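Local coordinates for peroxiredoxin (Akkermansia muciniphila, PDB 6KHX), which probably reduces peroxides through redox-active cysteines, as a typical 2-Cys peroxiredoxin built on the thioredoxin fold and assembled from ten chains, at residues G61-R66 with R161-A166; L140-K145 with I167-A172. All blocks are in the same frame, centred on the assembly; numbering follows the deposited sequence.

Interaction 1 of 2, residues G61-R66 with R161-A166; sequences GEFDKR and RSIDEA
Helix 60-65 lies against the first turn of helix 163-179, and the two backbones come nearest at F63 and A166, with 9.6 Å between F63 CA and A166 CA. In this thioredoxin-fold domain the spacing between the two helices is bridged by one aromatic side chain. F63 has CG anti to its carbonyl carbon (chi1 -68°), which carries the ring across to the other helix. There A166 CB sits at the ring edge, near its plane, 4.3 Å from F63 CZ, while I163 approaches F63 CE2 with its CG2 branch at 4.2 Å. The join is wholly apolar. F63 also packs on V68 and V70 of strand 68-74, so it links both helices to the sheet, and I163 reaches L185 of the second subunit.

S162 N-caps helix 163-179, its OG accepting from E165 N at 3.2 Å. At the end of helix 60-65, E62 gathers K65 and R66 into a salt-bridge network, with R66 NH2 2.8 Å from E62 OE1. R66 NE donates to E62 O, near the guanidinium plane, at 3.0 Å and an N-H...O angle of 166°, standing 37° out of the carbonyl plane of E62, off its lone pairs.

Interaction 2 of 2, residues L140-K145 with I167-A172; sequences LFLIDK and IRVVDA
L142 meets V169 and V170 without any ring or other flat side chain of the two segments entering the contact. The V169 carbonyl O lies 3.9 Å from L142 CD2, and the ring-bearing H151 of strand 149-155 touches both L142 and V169. The ring of F141, next to L142 in the strand, pairs edge-to-face with Y113. The side chains that meet are all aliphatic, a simple example of a helix resting on a sheet through branched side chains.

L142 does the work for its strand, and its two methyls divide the task. Its CG is anti to the backbone N (chi1 177°), and CD2 then continues the extended chain toward the helix. That methyl meets V169 CG1 at 3.7 Å, the two side chains running side by side in opposing senses. CD1 turns to V170, whose CG2 it meets at 3.9 Å, and here the two side chains are set roughly perpendicular. One leucine fork is thus set against two consecutive residues of the helix. All three residues are buried, and their side chains bring no polar atom into the interior.

Past the strand, D144 bridges to R150. On the helix, R168 turns to the second subunit, its NH2 bonded to G160 O there. Around the contact itself the fold closes in: L173, one turn further along helix 163-179, also touches L142, so the helix rests on strand 138-143 through L142 and on strand 149-155 through H151, while L142 meets I37 of strand 35-40, the neighbour on the other flank.

How the interactions relate
From the N terminus, the chain passes first through 61-66, then 140-145, then 161-166 and 167-172. Interaction 1 closes a long loop from helix 60-65 to the start of helix 163-179, and interaction 2 a shorter one from strand 138-143 to the next part of the same helix. Their segments alternate, so the loops cross rather than nest. Helix 163-179 is the shared element, tied to helix 60-65 and to the sheet in turn, while both contacts border the second subunit. They also touch directly: R66 NH1 forms a salt bridge to D171 OD2 at 2.8 Å, and I167 packs against E62, F63 and R66.

Interaction 1 of 2, residues G61-R66 with R161-A166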
loop_
_atom_site.group_PDB
_atom_site.type_symbol
_atom_site.label_atom_id
_atom_site.label_comp_id
_atom_site.label_asym_id
_atom_site.label_seq_id
_atom_site.Cartn_x
_atom_site.Cartn_y
_atom_site.Cartn_z
ATOM N N GLY B 61 24.511 9.919 51.143
ATOM C CA GLY B 61 24.631 11.258 51.694
ATOM C C GLY B 61 25.271 12.230 50.722
ATOM O O GLY B 61 24.874 13.397 50.644
ATOM N N GLU B 62 26.261 11.760 49.957
ATOM C CA GLU B 62 26.909 12.616 48.969
ATOM C C GLU B 62 25.927 13.089 47.902
ATOM O O GLU B 62 26.031 14.223 47.416
ATOM C CB GLU B 62 28.074 11.868 48.316
ATOM C CG GLU B 62 29.211 11.553 49.267
ATOM C CD GLU B 62 29.820 12.797 49.887
ATOM O OE1 GLU B 62 30.180 13.733 49.134
ATOM O OE2 GLU B 62 29.911 12.845 51.135
ATOM N N PHE B 63 24.959 12.245 47.535
ATOM C CA PHE B 63 23.953 12.670 46.567
ATOM C C PHE B 63 22.881 13.534 47.218
ATOM O O PHE B 63 22.409 14.496 46.603
ATOM C CB PHE B 63 23.337 11.454 45.879
ATOM C CG PHE B 63 24.293 10.723 44.980
ATOM C CD1 PHE B 63 24.602 11.224 43.723
ATOM C CD2 PHE B 63 24.893 9.546 45.390
ATOM C CE1 PHE B 63 25.487 10.561 42.890
ATOM C CE2 PHE B 63 25.782 8.877 44.561
ATOM C CZ PHE B 63 26.075 9.387 43.309
ATOM N N ASP B 64 22.503 13.224 48.464
ATOM C CA ASP B 64 21.548 14.069 49.179
ATOM C C ASP B 64 22.058 15.501 49.289
ATOM O O ASP B 64 21.293 16.453 49.091
ATOM C CB ASP B 64 21.250 13.502 50.571
ATOM C CG ASP B 64 20.486 12.187 50.522
ATOM O OD1 ASP B 64 19.738 11.962 49.546
ATOM O OD2 ASP B 64 20.627 11.375 51.463
ATOM N N LYS B 65 23.346 15.675 49.614
ATOM C CA LYS B 65 23.894 17.026 49.713
ATOM C C LYS B 65 23.771 17.784 48.398
ATOM O O LYS B 65 23.682 19.017 48.400
ATOM C CB LYS B 65 25.360 16.990 50.148
ATOM C CG LYS B 65 25.611 16.357 51.502
ATOM C CD LYS B 65 27.060 16.543 51.944
ATOM C CE LYS B 65 28.048 16.171 50.857
ATOM N NZ LYS B 65 29.447 16.300 51.351
ATOM N N ARG B 66 23.756 17.075 47.271
ATOM C CA ARG B 66 23.684 17.703 45.960
ATOM C C ARG B 66 22.279 17.706 45.361
ATOM O O ARG B 66 22.134 17.952 44.158
ATOM C CB ARG B 66 24.669 17.030 45.009
ATOM C CG ARG B 66 26.091 17.536 45.156
ATOM C CD ARG B 66 27.070 16.579 44.527
ATOM N NE ARG B 66 27.722 15.772 45.547
ATOM C CZ ARG B 66 29.016 15.835 45.834
ATOM N NH1 ARG B 66 29.812 16.652 45.154
ATOM N NH2 ARG B 66 29.515 15.064 46.791
ATOM N N ARG B 161 30.130 -0.036 37.629
ATOM C CA ARG B 161 30.248 1.392 37.381
ATOM C C ARG B 161 31.045 2.045 38.508
ATOM O O ARG B 161 31.572 1.374 39.398
ATOM C CB ARG B 161 28.859 2.000 37.199
ATOM C CG ARG B 161 28.234 1.654 35.860
ATOM C CD ARG B 161 26.731 1.786 35.867
ATOM N NE ARG B 161 26.107 0.663 36.560
ATOM C CZ ARG B 161 24.807 0.397 36.520
ATOM N NH1 ARG B 161 23.999 1.171 35.801
ATOM N NH2 ARG B 161 24.318 -0.649 37.180
ATOM N N SER B 162 31.135 3.372 38.478
ATOM C CA SER B 162 31.953 4.131 39.414
ATOM C C SER B 162 31.122 5.268 39.983
ATOM O O SER B 162 30.632 6.117 39.233
ATOM C CB SER B 162 33.201 4.677 38.715
ATOM O OG SER B 162 33.668 5.858 39.343
ATOM N N ILE B 163 30.992 5.300 41.308
ATOM C CA ILE B 163 30.279 6.389 41.966
ATOM C C ILE B 163 31.012 7.709 41.793
ATOM O O ILE B 163 30.378 8.767 41.670
ATOM C CB ILE B 163 30.068 6.043 43.450
ATOM C CG1 ILE B 163 29.112 4.856 43.562
ATOM C CG2 ILE B 163 29.624 7.266 44.259
ATOM C CD1 ILE B 163 28.375 4.796 44.868
ATOM N N ASP B 164 32.346 7.677 41.771
ATOM C CA ASP B 164 33.103 8.915 41.639
ATOM C C ASP B 164 32.766 9.631 40.341
ATOM O O ASP B 164 32.589 10.853 40.336
ATOM C CB ASP B 164 34.601 8.634 41.730
ATOM C CG ASP B 164 35.012 8.119 43.092
ATOM O OD1 ASP B 164 34.327 8.444 44.085
ATOM O OD2 ASP B 164 36.028 7.399 43.172
ATOM N N GLU B 165 32.663 8.891 39.230
ATOM C CA GLU B 165 32.337 9.517 37.951
ATOM C C GLU B 165 30.921 10.085 37.954
ATOM O O GLU B 165 30.674 11.156 37.385
ATOM C CB GLU B 165 32.516 8.514 36.810
ATOM C CG GLU B 165 32.293 9.082 35.396
ATOM C CD GLU B 165 33.201 10.262 35.053
ATOM O OE1 GLU B 165 34.329 10.345 35.593
ATOM O OE2 GLU B 165 32.787 11.103 34.224
ATOM N N ALA B 166 29.978 9.394 38.599
ATOM C CA ALA B 166 28.622 9.921 38.690
ATOM C C ALA B 166 28.599 11.235 39.466
ATOM O O ALA B 166 28.012 12.230 39.019
ATOM C CB ALA B 166 27.704 8.888 39.341
#

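Interaction 2 of 2, residues L140-K145 with I167-A172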
loop_
_atom_site.group_PDB
_atom_site.type_symbol
_atom_site.label_atom_id
_atom_site.label_comp_id
_atom_site.label_asym_id
_atom_site.label_seq_id
_atom_site.Cartn_x
_atom_site.Cartn_y
_atom_site.Cartn_z
ATOM N N LEU B 140 23.292 4.148 33.061
ATOM C CA LEU B 140 23.200 5.217 34.049
ATOM C C LEU B 140 22.863 6.529 33.358
ATOM O O LEU B 140 23.409 6.839 32.294
ATOM C CB LEU B 140 24.497 5.360 34.862
ATOM C CG LEU B 140 24.481 6.428 35.962
ATOM C CD1 LEU B 140 25.196 5.940 37.220
ATOM C CD2 LEU B 140 25.095 7.734 35.467
ATOM N N PHE B 141 21.941 7.284 33.957
ATOM C CA PHE B 141 21.465 8.542 33.397
ATOM C C PHE B 141 21.460 9.620 34.466
ATOM O O PHE B 141 21.027 9.384 35.604
ATOM C CB PHE B 141 20.049 8.418 32.803
ATOM C CG PHE B 141 19.924 7.352 31.756
ATOM C CD1 PHE B 141 19.773 6.019 32.114
ATOM C CD2 PHE B 141 19.989 7.679 30.414
ATOM C CE1 PHE B 141 19.674 5.040 31.156
ATOM C CE2 PHE B 141 19.892 6.703 29.447
ATOM C CZ PHE B 141 19.732 5.382 29.817
ATOM N N LEU B 142 21.947 10.802 34.087
ATOM C CA LEU B 142 21.826 12.012 34.890
ATOM C C LEU B 142 20.680 12.852 34.329
ATOM O O LEU B 142 20.702 13.234 33.155
ATOM C CB LEU B 142 23.132 12.803 34.877
ATOM C CG LEU B 142 23.050 14.127 35.640
ATOM C CD1 LEU B 142 22.595 13.872 37.077
ATOM C CD2 LEU B 142 24.373 14.874 35.598
ATOM N N ILE B 143 19.678 13.121 35.164
ATOM C CA ILE B 143 18.478 13.854 34.783
ATOM C C ILE B 143 18.428 15.131 35.612
ATOM O O ILE B 143 18.502 15.068 36.843
ATOM C CB ILE B 143 17.217 13.001 35.015
ATOM C CG1 ILE B 143 17.347 11.649 34.308
ATOM C CG2 ILE B 143 15.982 13.730 34.551
ATOM C CD1 ILE B 143 16.347 10.621 34.782
ATOM N N ASP B 144 18.312 16.285 34.950
ATOM C CA ASP B 144 18.305 17.538 35.696
ATOM C C ASP B 144 16.906 17.812 36.257
ATOM O O ASP B 144 15.974 17.015 36.105
ATOM C CB ASP B 144 18.855 18.690 34.842
ATOM C CG ASP B 144 17.944 19.101 33.680
ATOM O OD1 ASP B 144 16.727 18.808 33.684
ATOM O OD2 ASP B 144 18.470 19.736 32.736
ATOM N N LYS B 145 16.756 18.952 36.936
ATOM C CA LYS B 145 15.487 19.251 37.588
ATOM C C LYS B 145 14.358 19.489 36.593
ATOM O O LYS B 145 13.190 19.475 36.994
ATOM C CB LYS B 145 15.634 20.456 38.515
ATOM C CG LYS B 145 16.407 20.156 39.785
ATOM C CD LYS B 145 16.405 21.361 40.708
ATOM C CE LYS B 145 17.192 21.114 41.978
ATOM N NZ LYS B 145 17.159 22.318 42.849
ATOM N N ILE B 167 29.259 11.262 40.626
ATOM C CA ILE B 167 29.326 12.488 41.416
ATOM C C ILE B 167 30.052 13.589 40.649
ATOM O O ILE B 167 29.667 14.762 40.712
ATOM C CB ILE B 167 29.961 12.199 42.789
ATOM C CG1 ILE B 167 28.956 11.434 43.651
ATOM C CG2 ILE B 167 30.397 13.486 43.480
ATOM C CD1 ILE B 167 29.510 10.932 44.941
ATOM N N ARG B 168 31.110 13.237 39.917
ATOM C CA ARG B 168 31.852 14.245 39.165
ATOM C C ARG B 168 30.976 14.877 38.095
ATOM O O ARG B 168 30.993 16.099 37.907
ATOM C CB ARG B 168 33.093 13.625 38.525
ATOM C CG ARG B 168 34.057 14.645 37.952
ATOM C CD ARG B 168 35.107 13.999 37.071
ATOM N NE ARG B 168 34.574 13.629 35.763
ATOM C CZ ARG B 168 34.530 14.453 34.718
ATOM N NH1 ARG B 168 34.995 15.688 34.833
ATOM N NH2 ARG B 168 34.029 14.045 33.557
ATOM N N VAL B 169 30.200 14.056 37.382
ATOM C CA VAL B 169 29.315 14.587 36.354
ATOM C C VAL B 169 28.213 15.436 36.984
ATOM O O VAL B 169 27.821 16.472 36.432
ATOM C CB VAL B 169 28.744 13.439 35.499
ATOM C CG1 VAL B 169 27.803 13.983 34.456
ATOM C CG2 VAL B 169 29.868 12.684 34.816
ATOM N N VAL B 170 27.707 15.026 38.150
ATOM C CA VAL B 170 26.729 15.850 38.856
ATOM C C VAL B 170 27.318 17.218 39.175
ATOM O O VAL B 170 26.686 18.257 38.942
ATOM C CB VAL B 170 26.244 15.142 40.133
ATOM C CG1 VAL B 170 25.489 16.122 41.022
ATOM C CG2 VAL B 170 25.363 13.956 39.780
ATOM N N ASP B 171 28.538 17.236 39.717
ATOM C CA ASP B 171 29.173 18.504 40.061
ATOM C C ASP B 171 29.392 19.358 38.823
ATOM O O ASP B 171 29.214 20.579 38.869
ATOM C CB ASP B 171 30.490 18.266 40.804
ATOM C CG ASP B 171 30.276 17.812 42.240
ATOM O OD1 ASP B 171 29.197 18.104 42.809
ATOM O OD2 ASP B 171 31.188 17.172 42.808
ATOM N N ALA B 172 29.769 18.740 37.704
ATOM C CA ALA B 172 29.959 19.512 36.481
ATOM C C ALA B 172 28.643 20.119 35.997
ATOM O O ALA B 172 28.594 21.299 35.621
ATOM C CB ALA B 172 30.583 18.637 35.396
#